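Local coordinates for periplasmic binding protein/LacI transcriptional regulator (Burkholderia graminis C4D1M, PDB 5HQJ) that probably serves as the sugar-capturing solute-binding protein of an ABC transporter, and holds D-arabinose in its pyranose form between its two lobes, at residues Val243-Asp248 with Gln262-Gln267; Lys212-Val217 with Gly239-Leu244; Lys27-Ala32 with His279-Ile284; Val33-Ala38 with Leu113-Asp118. One frame throughout, in Å; residues are numbered along the deposited sequence. Where two conformers were deposited one is given.

Interaction 1. Residues Val243-Asp248 with Gln262-Gln267; sequences VLAFDD and QGIMVQ. With 64K (alpha-D-arabinopyranose), chain B.
Asp247 and Gln267 meet beside the bound sugar with carboxylate and amide planes only 20° apart. Gln267 NE2 donates to Asp247 OD1 at 2.9 Å, on the syn lone pair, and the acceptor lies close to the amide plane. The same nitrogen sends a nearly straight bond to O2 of the arabinopyranose, 2.9 Å away, so both bonds fix the rotation of the amide; Thr130 takes up Gln267 OE1. The other carboxylate oxygen, Asp247 OD2, accepts a very short bond from sugar O3 at 2.5 Å. A water ties Asp247 OD1 to Gln267 N.

Phe246 stands nearly upright to that amide, its ring plane turned 75° from it, with Gln267 CG at the ring edge, 3.6 Å from Phe246 CE1. Met265, a selenomethionine, lays its CB over one ring face, a CH-pi contact 3.9 Å from the centroid. At the far end Gln262 folds back at chi2 (59°), which brings its OE1 to 2.9 Å from Val243 N, in the carbonyl plane and on a lone pair.

Between these ends the parallel strands 242-246 and 263-266 are zipped by alternating backbone bonds, completing a beta-alpha-beta crossover through helix 250-258. That helix packs on Ile264, while helix 132-146 covers the face bearing Leu244, Phe246 and Met265.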
# COMPACT_ATOMS: atom_id res chain seq x y z
N VAL A 243 -8.60 -17.16 1.03
CA VAL A 243 -8.57 -15.71 0.98
C VAL A 243 -7.21 -15.19 1.43
O VAL A 243 -6.74 -15.44 2.53
CB VAL A 243 -9.67 -15.09 1.87
CG1 VAL A 243 -9.60 -13.54 1.85
CG2 VAL A 243 -11.06 -15.60 1.46
N LEU A 244 -6.57 -14.45 0.55
CA LEU A 244 -5.29 -13.80 0.82
C LEU A 244 -5.48 -12.30 0.73
O LEU A 244 -6.08 -11.80 -0.23
CB LEU A 244 -4.21 -14.26 -0.17
CG LEU A 244 -3.94 -15.76 -0.24
CD1 LEU A 244 -2.82 -16.10 -1.27
CD2 LEU A 244 -3.50 -16.28 1.14
N ALA A 245 -5.01 -11.57 1.73
CA ALA A 245 -5.30 -10.16 1.81
C ALA A 245 -4.02 -9.40 2.08
O ALA A 245 -3.02 -10.00 2.36
CB ALA A 245 -6.33 -9.89 2.92
N PHE A 246 -4.10 -8.09 1.96
CA PHE A 246 -2.99 -7.17 2.18
C PHE A 246 -3.18 -6.35 3.45
O PHE A 246 -4.30 -5.95 3.81
CB PHE A 246 -2.83 -6.24 0.97
CG PHE A 246 -1.49 -6.32 0.30
CD1 PHE A 246 -0.49 -5.43 0.62
CD2 PHE A 246 -1.20 -7.30 -0.65
CE1 PHE A 246 0.75 -5.52 0.02
CE2 PHE A 246 0.04 -7.37 -1.26
CZ PHE A 246 1.00 -6.49 -0.92
N ASP A 247 -2.05 -6.15 4.13
CA ASP A 247 -1.90 -5.25 5.29
C ASP A 247 -2.48 -5.90 6.54
O ASP A 247 -2.98 -7.03 6.50
CB ASP A 247 -2.51 -3.90 4.99
CG ASP A 247 -1.90 -3.24 3.76
OD1 ASP A 247 -0.66 -3.36 3.53
OD2 ASP A 247 -2.64 -2.60 2.97
N ASP A 248 -2.29 -5.24 7.68
CA ASP A 248 -2.62 -5.86 8.97
C ASP A 248 -3.54 -4.98 9.80
O ASP A 248 -3.43 -4.94 11.02
CB ASP A 248 -1.34 -6.18 9.79
CG ASP A 248 -0.73 -4.95 10.45
OD1 ASP A 248 -0.85 -3.87 9.83
OD2 ASP A 248 -0.15 -5.06 11.56
N GLN A 262 -7.08 -16.47 5.24
CA GLN A 262 -6.11 -17.57 5.40
C GLN A 262 -4.67 -17.09 5.42
O GLN A 262 -3.80 -17.75 5.98
CB GLN A 262 -6.29 -18.60 4.29
CG GLN A 262 -7.48 -19.54 4.47
CD GLN A 262 -8.80 -18.81 4.57
OE1 GLN A 262 -9.16 -18.03 3.69
NE2 GLN A 262 -9.50 -19.02 5.67
N GLY A 263 -4.40 -15.95 4.81
CA GLY A 263 -3.05 -15.42 4.77
C GLY A 263 -3.07 -13.95 4.49
O GLY A 263 -3.99 -13.46 3.80
N ILE A 264 -2.10 -13.21 5.01
CA ILE A 264 -1.97 -11.85 4.58
C ILE A 264 -0.52 -11.53 4.17
O ILE A 264 0.44 -12.32 4.36
CB ILE A 264 -2.47 -10.86 5.64
CG1 ILE A 264 -1.66 -11.02 6.93
CG2 ILE A 264 -3.96 -11.06 5.89
CD1 ILE A 264 -2.12 -10.15 8.10
N MSE A 265 -0.40 -10.38 3.55
CA MSE A 265 0.90 -9.81 3.19
C MSE A 265 1.06 -8.51 3.96
O MSE A 265 0.28 -7.59 3.71
CB MSE A 265 1.00 -9.56 1.67
CG MSE A 265 0.71 -10.77 0.81
SE MSE A 265 2.19 -12.03 0.94
CE MSE A 265 3.52 -11.11 -0.14
N VAL A 266 2.05 -8.45 4.87
CA VAL A 266 2.26 -7.28 5.70
C VAL A 266 3.50 -6.57 5.22
O VAL A 266 4.57 -7.15 5.20
CB VAL A 266 2.38 -7.64 7.17
CG1 VAL A 266 2.48 -6.36 8.01
CG2 VAL A 266 1.16 -8.49 7.60
N GLN A 267 3.33 -5.32 4.80
CA GLN A 267 4.42 -4.47 4.35
C GLN A 267 5.12 -3.92 5.62
O GLN A 267 4.82 -4.39 6.70
CB GLN A 267 3.88 -3.35 3.46
CG GLN A 267 2.97 -3.80 2.34
CD GLN A 267 2.55 -2.61 1.55
OE1 GLN A 267 3.35 -2.00 0.87
NE2 GLN A 267 1.26 -2.26 1.63
O2 64K B . 0.37 -0.05 0.04
C2 64K B . -1.06 0.27 -0.04
C3 64K B . -1.74 -0.44 1.08
O3 64K B . -1.85 -1.81 0.75
C4 64K B . -3.17 0.05 1.29
O4 64K B . -4.03 -0.31 0.19
C5 64K B . -3.18 1.51 1.39
O5 64K B . -2.70 2.07 0.14
C1 64K B . -1.24 1.76 0.09
O1 64K B . -0.71 2.37 -1.02
O HOH W 1 1.10 -3.71 5.49

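Interaction 2. Residues Lys212-Val217 with Gly239-Leu244; sequences KGIFGV and GKLEVL
Leu241 reaches across to the neighbouring strand through both of its methyls. From CB the chain runs to CG, which lies opposite the carbonyl carbon (chi1 -73°), and there it forks. CD2 settles against the backbone of Lys212, 3.6 Å from Lys212 C, and also touches Gly213 N. CD1 runs forward, in the direction of the strand that follows, and meets the end of Ile214, with 3.8 Å between Leu241 CD1 and Ile214 CD1. The two side chains cross at a slant, and this is the closest apolar side-chain pair of the contact.

On the other face, Phe215 and Leu244 lie side by side with a looser touch, Phe215 CE2 to Leu244 CD1 at 4.3 Å. Near the beginning of the pairing, Lys212 NZ and Lys240 NZ come within 3.5 Å, two like charges that would probably repel; each has an acceptor of its own, Asn210 OD1 for Lys212 and Pro209 O for Lys240. A water bridges Lys212 O and Lys240 O.

The backbone holds the strands together. Glu242 N gives an almost straight bond to Lys212 O. Ile214 bonds through N to Glu242 O and through O to Leu244 N, the residues on either side of its partner Val243, as parallel pairing requires. Last comes Gly216 N to Leu244 O at 2.7 Å, with the donor nearly in line with the carbonyl.

Here strands 211-216 and 242-246 are linked by helix 221-229 in a beta-alpha-beta unit, the repeating element of the alpha/beta lobes in periplasmic binding proteins.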
# COMPACT_ATOMS: atom_id res chain seq x y z
N LYS A 212 -13.00 -20.42 -5.73
CA LYS A 212 -12.12 -21.14 -4.82
C LYS A 212 -11.19 -20.23 -4.08
O LYS A 212 -10.67 -20.59 -3.04
CB LYS A 212 -11.30 -22.19 -5.57
CG LYS A 212 -12.17 -23.29 -6.18
CD LYS A 212 -12.91 -24.12 -5.13
CE LYS A 212 -13.93 -25.03 -5.78
NZ LYS A 212 -15.31 -24.71 -5.31
N GLY A 213 -10.90 -19.05 -4.65
CA GLY A 213 -10.03 -18.12 -3.98
C GLY A 213 -10.30 -16.65 -4.26
O GLY A 213 -10.79 -16.28 -5.32
N ILE A 214 -9.92 -15.79 -3.31
CA ILE A 214 -9.94 -14.34 -3.48
C ILE A 214 -8.62 -13.73 -3.02
O ILE A 214 -8.12 -14.02 -1.94
CB ILE A 214 -11.08 -13.65 -2.70
CG1 ILE A 214 -12.42 -14.24 -3.09
CG2 ILE A 214 -11.02 -12.11 -2.90
CD1 ILE A 214 -13.63 -13.68 -2.26
N PHE A 215 -8.12 -12.81 -3.81
CA PHE A 215 -6.99 -11.95 -3.44
C PHE A 215 -7.47 -10.53 -3.15
O PHE A 215 -8.14 -9.93 -4.03
CB PHE A 215 -5.98 -11.78 -4.56
CG PHE A 215 -5.36 -13.04 -5.09
CD1 PHE A 215 -6.00 -13.79 -6.07
CD2 PHE A 215 -4.07 -13.43 -4.71
CE1 PHE A 215 -5.40 -14.94 -6.61
CE2 PHE A 215 -3.50 -14.56 -5.24
CZ PHE A 215 -4.15 -15.30 -6.20
N GLY A 216 -7.11 -9.98 -2.00
CA GLY A 216 -7.34 -8.57 -1.74
C GLY A 216 -5.99 -7.89 -1.77
O GLY A 216 -5.14 -8.19 -0.94
N VAL A 217 -5.74 -7.06 -2.78
CA VAL A 217 -4.43 -6.46 -2.95
C VAL A 217 -4.33 -5.05 -2.33
O VAL A 217 -3.26 -4.42 -2.40
CB VAL A 217 -4.00 -6.38 -4.44
CG1 VAL A 217 -3.82 -7.81 -4.99
CG2 VAL A 217 -4.95 -5.47 -5.31
N GLY A 239 -14.63 -21.20 5.12
CA GLY A 239 -13.82 -22.41 5.00
C GLY A 239 -13.74 -22.98 3.58
O GLY A 239 -12.97 -23.89 3.30
N LYS A 240 -14.55 -22.46 2.69
CA LYS A 240 -14.61 -22.95 1.32
C LYS A 240 -13.63 -22.22 0.42
O LYS A 240 -13.10 -22.76 -0.57
CB LYS A 240 -16.05 -22.81 0.80
CG LYS A 240 -16.24 -22.91 -0.69
CD LYS A 240 -17.71 -23.15 -1.05
CE LYS A 240 -17.94 -23.17 -2.57
NZ LYS A 240 -16.94 -22.36 -3.33
N LEU A 241 -13.38 -20.98 0.79
CA LEU A 241 -12.53 -20.12 -0.02
C LEU A 241 -11.17 -19.96 0.60
O LEU A 241 -11.04 -19.89 1.83
CB LEU A 241 -13.15 -18.75 -0.15
CG LEU A 241 -14.35 -18.53 -1.02
CD1 LEU A 241 -14.71 -17.07 -0.85
CD2 LEU A 241 -14.08 -18.89 -2.46
N GLU A 242 -10.17 -19.85 -0.25
CA GLU A 242 -8.89 -19.41 0.19
C GLU A 242 -8.75 -17.91 -0.05
O GLU A 242 -8.75 -17.46 -1.22
CB GLU A 242 -7.81 -20.19 -0.56
CG GLU A 242 -6.46 -20.17 0.05
CD GLU A 242 -6.35 -21.05 1.30
OE1 GLU A 242 -7.11 -22.03 1.46
OE2 GLU A 242 -5.47 -20.75 2.11
N VAL A 243 -8.60 -17.16 1.03
CA VAL A 243 -8.57 -15.71 0.98
C VAL A 243 -7.21 -15.19 1.43
O VAL A 243 -6.74 -15.44 2.53
CB VAL A 243 -9.67 -15.09 1.87
CG1 VAL A 243 -9.60 -13.54 1.85
CG2 VAL A 243 -11.06 -15.60 1.46
N LEU A 244 -6.57 -14.45 0.55
CA LEU A 244 -5.29 -13.80 0.82
C LEU A 244 -5.48 -12.30 0.73
O LEU A 244 -6.08 -11.80 -0.23
CB LEU A 244 -4.21 -14.26 -0.17
CG LEU A 244 -3.94 -15.76 -0.24
CD1 LEU A 244 -2.82 -16.10 -1.27
CD2 LEU A 244 -3.50 -16.28 1.14
O HOH W 2 -10.83 -23.14 -1.84

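Interaction 3. Residues Lys27-Ala32 with His279-Ile284; sequences KDISVA and HLVAQI
Helix-on-sheet packing in an alpha/beta lobe brings Ile284 of helix 269-284 against Ile29, just before strand 30-34, and Val31 within it. No hydrogen bond crosses between the two segments; the contact is made by aliphatic side chains. Ile284 does most of the reaching. Its CG1 lies opposite the carbonyl carbon (chi1 -69°) and the chain then runs on extended, which carries CD1 in between the two residues. There Ile284 CD1 sits 3.8 Å from Val31 CG1 and 3.9 Å from Ile29 CG2, so one methyl touches both residues, which point toward the helix. Ile284 and Ile29 run past each other in opposite senses, whereas Val31 lies at a slant to Ile284.

The axes of the short segments 279-284 and 30-32 come within 9.6 Å, their directions 139° apart, and one layer of aliphatic side chains fills the gap between them. This layer belongs to the lobe built on the parallel sheet that contains strand 30-34, even though helix 269-284 comes almost 250 residues later; the chain has by then passed through the other lobe and returned.

One turn earlier on the helix, Leu280 offers CD1 to Val31 CB at 4.3 Å, and Val281 CG1 makes a looser touch, 4.5 Å from Ile29 CD1. Leu280 also leans on Leu113 of strand 111-115, and Ile284 touches Lys111 of that strand.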
# COMPACT_ATOMS: atom_id res chain seq x y z
N LYS A 27 16.76 22.07 13.97
CA LYS A 27 15.52 22.73 14.34
C LYS A 27 14.98 23.63 13.23
O LYS A 27 13.79 23.92 13.19
CB LYS A 27 15.71 23.54 15.62
CG LYS A 27 16.72 24.68 15.50
CD LYS A 27 16.68 25.58 16.72
CE LYS A 27 17.49 26.84 16.47
NZ LYS A 27 18.38 27.16 17.62
N ASP A 28 15.87 24.07 12.33
CA ASP A 28 15.44 24.87 11.18
C ASP A 28 15.01 24.00 10.00
O ASP A 28 14.50 24.52 8.99
CB ASP A 28 16.57 25.81 10.73
CG ASP A 28 17.05 26.71 11.84
OD1 ASP A 28 16.20 27.23 12.59
OD2 ASP A 28 18.29 26.90 11.95
N ILE A 29 15.21 22.69 10.11
CA ILE A 29 14.81 21.77 9.05
C ILE A 29 13.34 21.47 9.15
O ILE A 29 12.80 21.20 10.23
CB ILE A 29 15.59 20.45 9.09
CG1 ILE A 29 17.07 20.71 8.87
CG2 ILE A 29 15.09 19.49 7.99
CD1 ILE A 29 17.95 19.47 9.01
N SER A 30 12.69 21.50 8.00
CA SER A 30 11.27 21.29 7.89
C SER A 30 11.02 20.22 6.84
O SER A 30 11.49 20.35 5.70
CB SER A 30 10.56 22.60 7.50
OG SER A 30 9.18 22.53 7.74
N VAL A 31 10.31 19.17 7.25
CA VAL A 31 9.94 18.07 6.37
C VAL A 31 8.45 17.79 6.45
O VAL A 31 7.83 17.92 7.51
CB VAL A 31 10.73 16.78 6.70
CG1 VAL A 31 12.21 17.03 6.53
CG2 VAL A 31 10.41 16.24 8.12
N ALA A 32 7.90 17.37 5.33
CA ALA A 32 6.50 17.09 5.19
C ALA A 32 6.32 15.69 4.61
O ALA A 32 7.04 15.31 3.68
CB ALA A 32 5.83 18.14 4.32
N HIS A 279 16.11 9.67 5.25
CA HIS A 279 16.73 9.98 3.98
C HIS A 279 16.45 11.41 3.53
O HIS A 279 17.30 12.05 2.92
CB HIS A 279 16.30 8.95 2.95
CG HIS A 279 17.05 7.67 3.09
ND1 HIS A 279 18.34 7.49 2.60
CD2 HIS A 279 16.73 6.52 3.73
CE1 HIS A 279 18.75 6.27 2.90
NE2 HIS A 279 17.79 5.66 3.58
N LEU A 280 15.28 11.95 3.86
CA LEU A 280 15.05 13.36 3.56
C LEU A 280 16.09 14.20 4.30
O LEU A 280 16.76 15.06 3.72
CB LEU A 280 13.64 13.78 3.93
CG LEU A 280 12.53 13.52 2.89
CD1 LEU A 280 11.20 14.08 3.39
CD2 LEU A 280 12.86 14.12 1.52
N VAL A 281 16.25 13.94 5.59
CA VAL A 281 17.18 14.73 6.39
C VAL A 281 18.60 14.61 5.85
O VAL A 281 19.33 15.60 5.76
CB VAL A 281 17.16 14.32 7.88
CG1 VAL A 281 18.29 15.03 8.63
CG2 VAL A 281 15.82 14.63 8.51
N ALA A 282 19.00 13.40 5.50
CA ALA A 282 20.35 13.19 4.99
C ALA A 282 20.57 13.91 3.66
O ALA A 282 21.68 14.39 3.39
CB ALA A 282 20.62 11.72 4.83
N GLN A 283 19.54 13.97 2.82
CA GLN A 283 19.64 14.64 1.53
C GLN A 283 19.68 16.15 1.74
O GLN A 283 20.48 16.85 1.13
CB GLN A 283 18.49 14.25 0.62
CG GLN A 283 18.58 12.78 0.10
CD GLN A 283 17.32 12.35 -0.64
OE1 GLN A 283 16.47 13.18 -0.97
NE2 GLN A 283 17.18 11.05 -0.89
N ILE A 284 18.81 16.64 2.62
CA ILE A 284 18.77 18.05 2.98
C ILE A 284 20.12 18.50 3.51
O ILE A 284 20.61 19.58 3.16
CB ILE A 284 17.68 18.31 4.05
CG1 ILE A 284 16.29 18.13 3.43
CG2 ILE A 284 17.82 19.72 4.62
CD1 ILE A 284 15.19 17.99 4.42

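Interaction 4. Residues Val33-Ala38 with Leu113-Asp118; sequences VIPKVA and LTYDSD. With 64K (alpha-D-arabinopyranose), chain B.
O1 of the arabinopyranose is gripped from both segments. It donates to Asp116 OD2 at 2.6 Å and accepts a weak bond from Lys36 NZ at 3.2 Å. Sugar O2 donates to Asp116 OD1, also at 2.6 Å, so the carboxylate holds two adjacent hydroxyls like a fork. With CG swung opposite its backbone N (chi1 175°), Asp116 presents both oxygens to the sugar; Ser91 OG is a further partner of OD2.

Lys36 comes in fully extended beyond CG and runs alongside Ser117. Its CE is pressed to 3.3 Å from Ser117 CB, tighter than carbons usually pack, and its NZ continues to Asn164 OD1, its stronger partner.

Farther from the sugar, Tyr115 extends across to the first strand. Its OH makes a weak 2.9 Å hydrogen bond to Ile34 O, and Val33 CG1 lies 3.8 Å from Tyr115 CE1, the two side chains crossing at about a right angle.

Strands 30-34 and 111-115 are not neighbours: strand 87-90 runs between them in the parallel sheet. Trp62 of strand 59-62 touches Val33, Pro35 and Tyr115, while Phe42 of helix 42-56 packs on Pro35, Lys36 and Asp116.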
# COMPACT_ATOMS: atom_id res chain seq x y z
N VAL A 33 5.38 14.92 5.17
CA VAL A 33 5.07 13.60 4.66
C VAL A 33 3.59 13.50 4.32
O VAL A 33 2.73 13.92 5.11
CB VAL A 33 5.45 12.51 5.68
CG1 VAL A 33 5.25 11.15 5.07
CG2 VAL A 33 6.89 12.66 6.11
N ILE A 34 3.31 12.96 3.13
CA ILE A 34 1.98 12.98 2.53
C ILE A 34 1.51 11.57 2.26
O ILE A 34 2.15 10.86 1.45
CB ILE A 34 1.98 13.76 1.16
CG1 ILE A 34 2.58 15.15 1.34
CG2 ILE A 34 0.56 13.83 0.54
CD1 ILE A 34 2.89 15.89 0.05
N PRO A 35 0.43 11.15 2.92
CA PRO A 35 -0.16 9.86 2.54
C PRO A 35 -1.04 9.99 1.30
O PRO A 35 -1.21 11.11 0.81
CB PRO A 35 -1.00 9.50 3.77
CG PRO A 35 -1.49 10.83 4.23
CD PRO A 35 -0.29 11.73 4.09
N LYS A 36 -1.61 8.89 0.85
CA LYS A 36 -2.55 8.95 -0.27
C LYS A 36 -3.81 9.69 0.19
O LYS A 36 -4.47 10.35 -0.61
CB LYS A 36 -2.91 7.55 -0.78
CG LYS A 36 -1.82 6.89 -1.70
CD LYS A 36 -2.29 5.53 -2.23
CE LYS A 36 -1.22 4.81 -3.06
NZ LYS A 36 -1.78 3.60 -3.73
N VAL A 37 -4.12 9.55 1.48
CA VAL A 37 -5.31 10.14 2.11
C VAL A 37 -5.34 9.65 3.54
O VAL A 37 -4.57 8.76 3.89
CB VAL A 37 -6.65 9.73 1.45
CG1 VAL A 37 -7.17 10.78 0.42
CG2 VAL A 37 -6.58 8.29 0.87
N ALA A 38 -6.24 10.19 4.36
CA ALA A 38 -6.43 9.69 5.71
C ALA A 38 -7.14 8.36 5.72
O ALA A 38 -8.32 8.29 6.03
CB ALA A 38 -7.24 10.68 6.54
N LEU A 113 11.24 12.65 -2.30
CA LEU A 113 11.25 11.23 -2.51
C LEU A 113 9.86 10.65 -2.36
O LEU A 113 8.93 11.31 -1.85
CB LEU A 113 12.23 10.55 -1.55
CG LEU A 113 11.97 10.57 -0.03
CD1 LEU A 113 10.93 9.53 0.41
CD2 LEU A 113 13.28 10.34 0.76
N THR A 114 9.70 9.42 -2.82
CA THR A 114 8.43 8.72 -2.66
C THR A 114 8.56 7.53 -1.73
O THR A 114 9.67 7.05 -1.50
CB THR A 114 7.89 8.26 -4.02
OG1 THR A 114 8.87 7.45 -4.68
CG2 THR A 114 7.58 9.48 -4.86
N TYR A 115 7.41 7.11 -1.19
CA TYR A 115 7.33 5.90 -0.34
C TYR A 115 5.98 5.24 -0.63
O TYR A 115 5.03 5.92 -1.04
CB TYR A 115 7.53 6.24 1.17
CG TYR A 115 6.34 6.92 1.78
CD1 TYR A 115 6.11 8.27 1.56
CD2 TYR A 115 5.41 6.20 2.52
CE1 TYR A 115 5.00 8.90 2.07
CE2 TYR A 115 4.28 6.83 3.04
CZ TYR A 115 4.09 8.18 2.80
OH TYR A 115 2.98 8.83 3.28
N ASP A 116 5.94 3.92 -0.47
CA ASP A 116 4.74 3.10 -0.61
C ASP A 116 4.22 2.97 -2.04
O ASP A 116 4.06 1.86 -2.52
CB ASP A 116 3.63 3.67 0.30
CG ASP A 116 2.33 2.96 0.11
OD1 ASP A 116 2.30 1.71 0.20
OD2 ASP A 116 1.35 3.66 -0.16
N SER A 117 3.93 4.12 -2.66
CA SER A 117 3.44 4.17 -4.04
C SER A 117 4.20 5.24 -4.83
O SER A 117 4.12 6.45 -4.58
CB SER A 117 1.93 4.42 -4.12
OG SER A 117 1.41 3.85 -5.34
N ASP A 118 4.95 4.75 -5.81
CA ASP A 118 5.91 5.57 -6.56
C ASP A 118 5.29 6.39 -7.70
O ASP A 118 4.18 6.09 -8.17
CB ASP A 118 7.01 4.66 -7.14
CG ASP A 118 8.26 5.43 -7.52
OD1 ASP A 118 8.35 6.63 -7.23
OD2 ASP A 118 9.18 4.82 -8.12
O2 64K B . 0.37 -0.05 0.04
C2 64K B . -1.06 0.27 -0.04
C3 64K B . -1.74 -0.44 1.08
O3 64K B . -1.85 -1.81 0.75
C4 64K B . -3.17 0.05 1.29
O4 64K B . -4.03 -0.31 0.19
C5 64K B . -3.18 1.51 1.39
O5 64K B . -2.70 2.07 0.14
C1 64K B . -1.24 1.76 0.09
O1 64K B . -0.71 2.37 -1.02

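The sugar is where the two lobes meet. Interaction 4 supplies Lys36 and Asp116 from one lobe, interaction 1 supplies Asp247 and Gln267 from the other, and their centres lie about 20 Å apart; Gln267 OE1 and Asp116 OD1 approach to 3.9 Å in packing only. Arg168, Asn164 and Gln219 N add further bonds to the ligand. Interaction 2 shares Val243 and Leu244 with interaction 1, extending the same sheet by one strand, its centre about 10 Å away. Interaction 3 lies at the far end of the other lobe, about 33 Å from interaction 1 between centres, yet joins interaction 4 through strand 30-34 and through Leu280 CD2 against Leu113 CD2 at 3.9 Å.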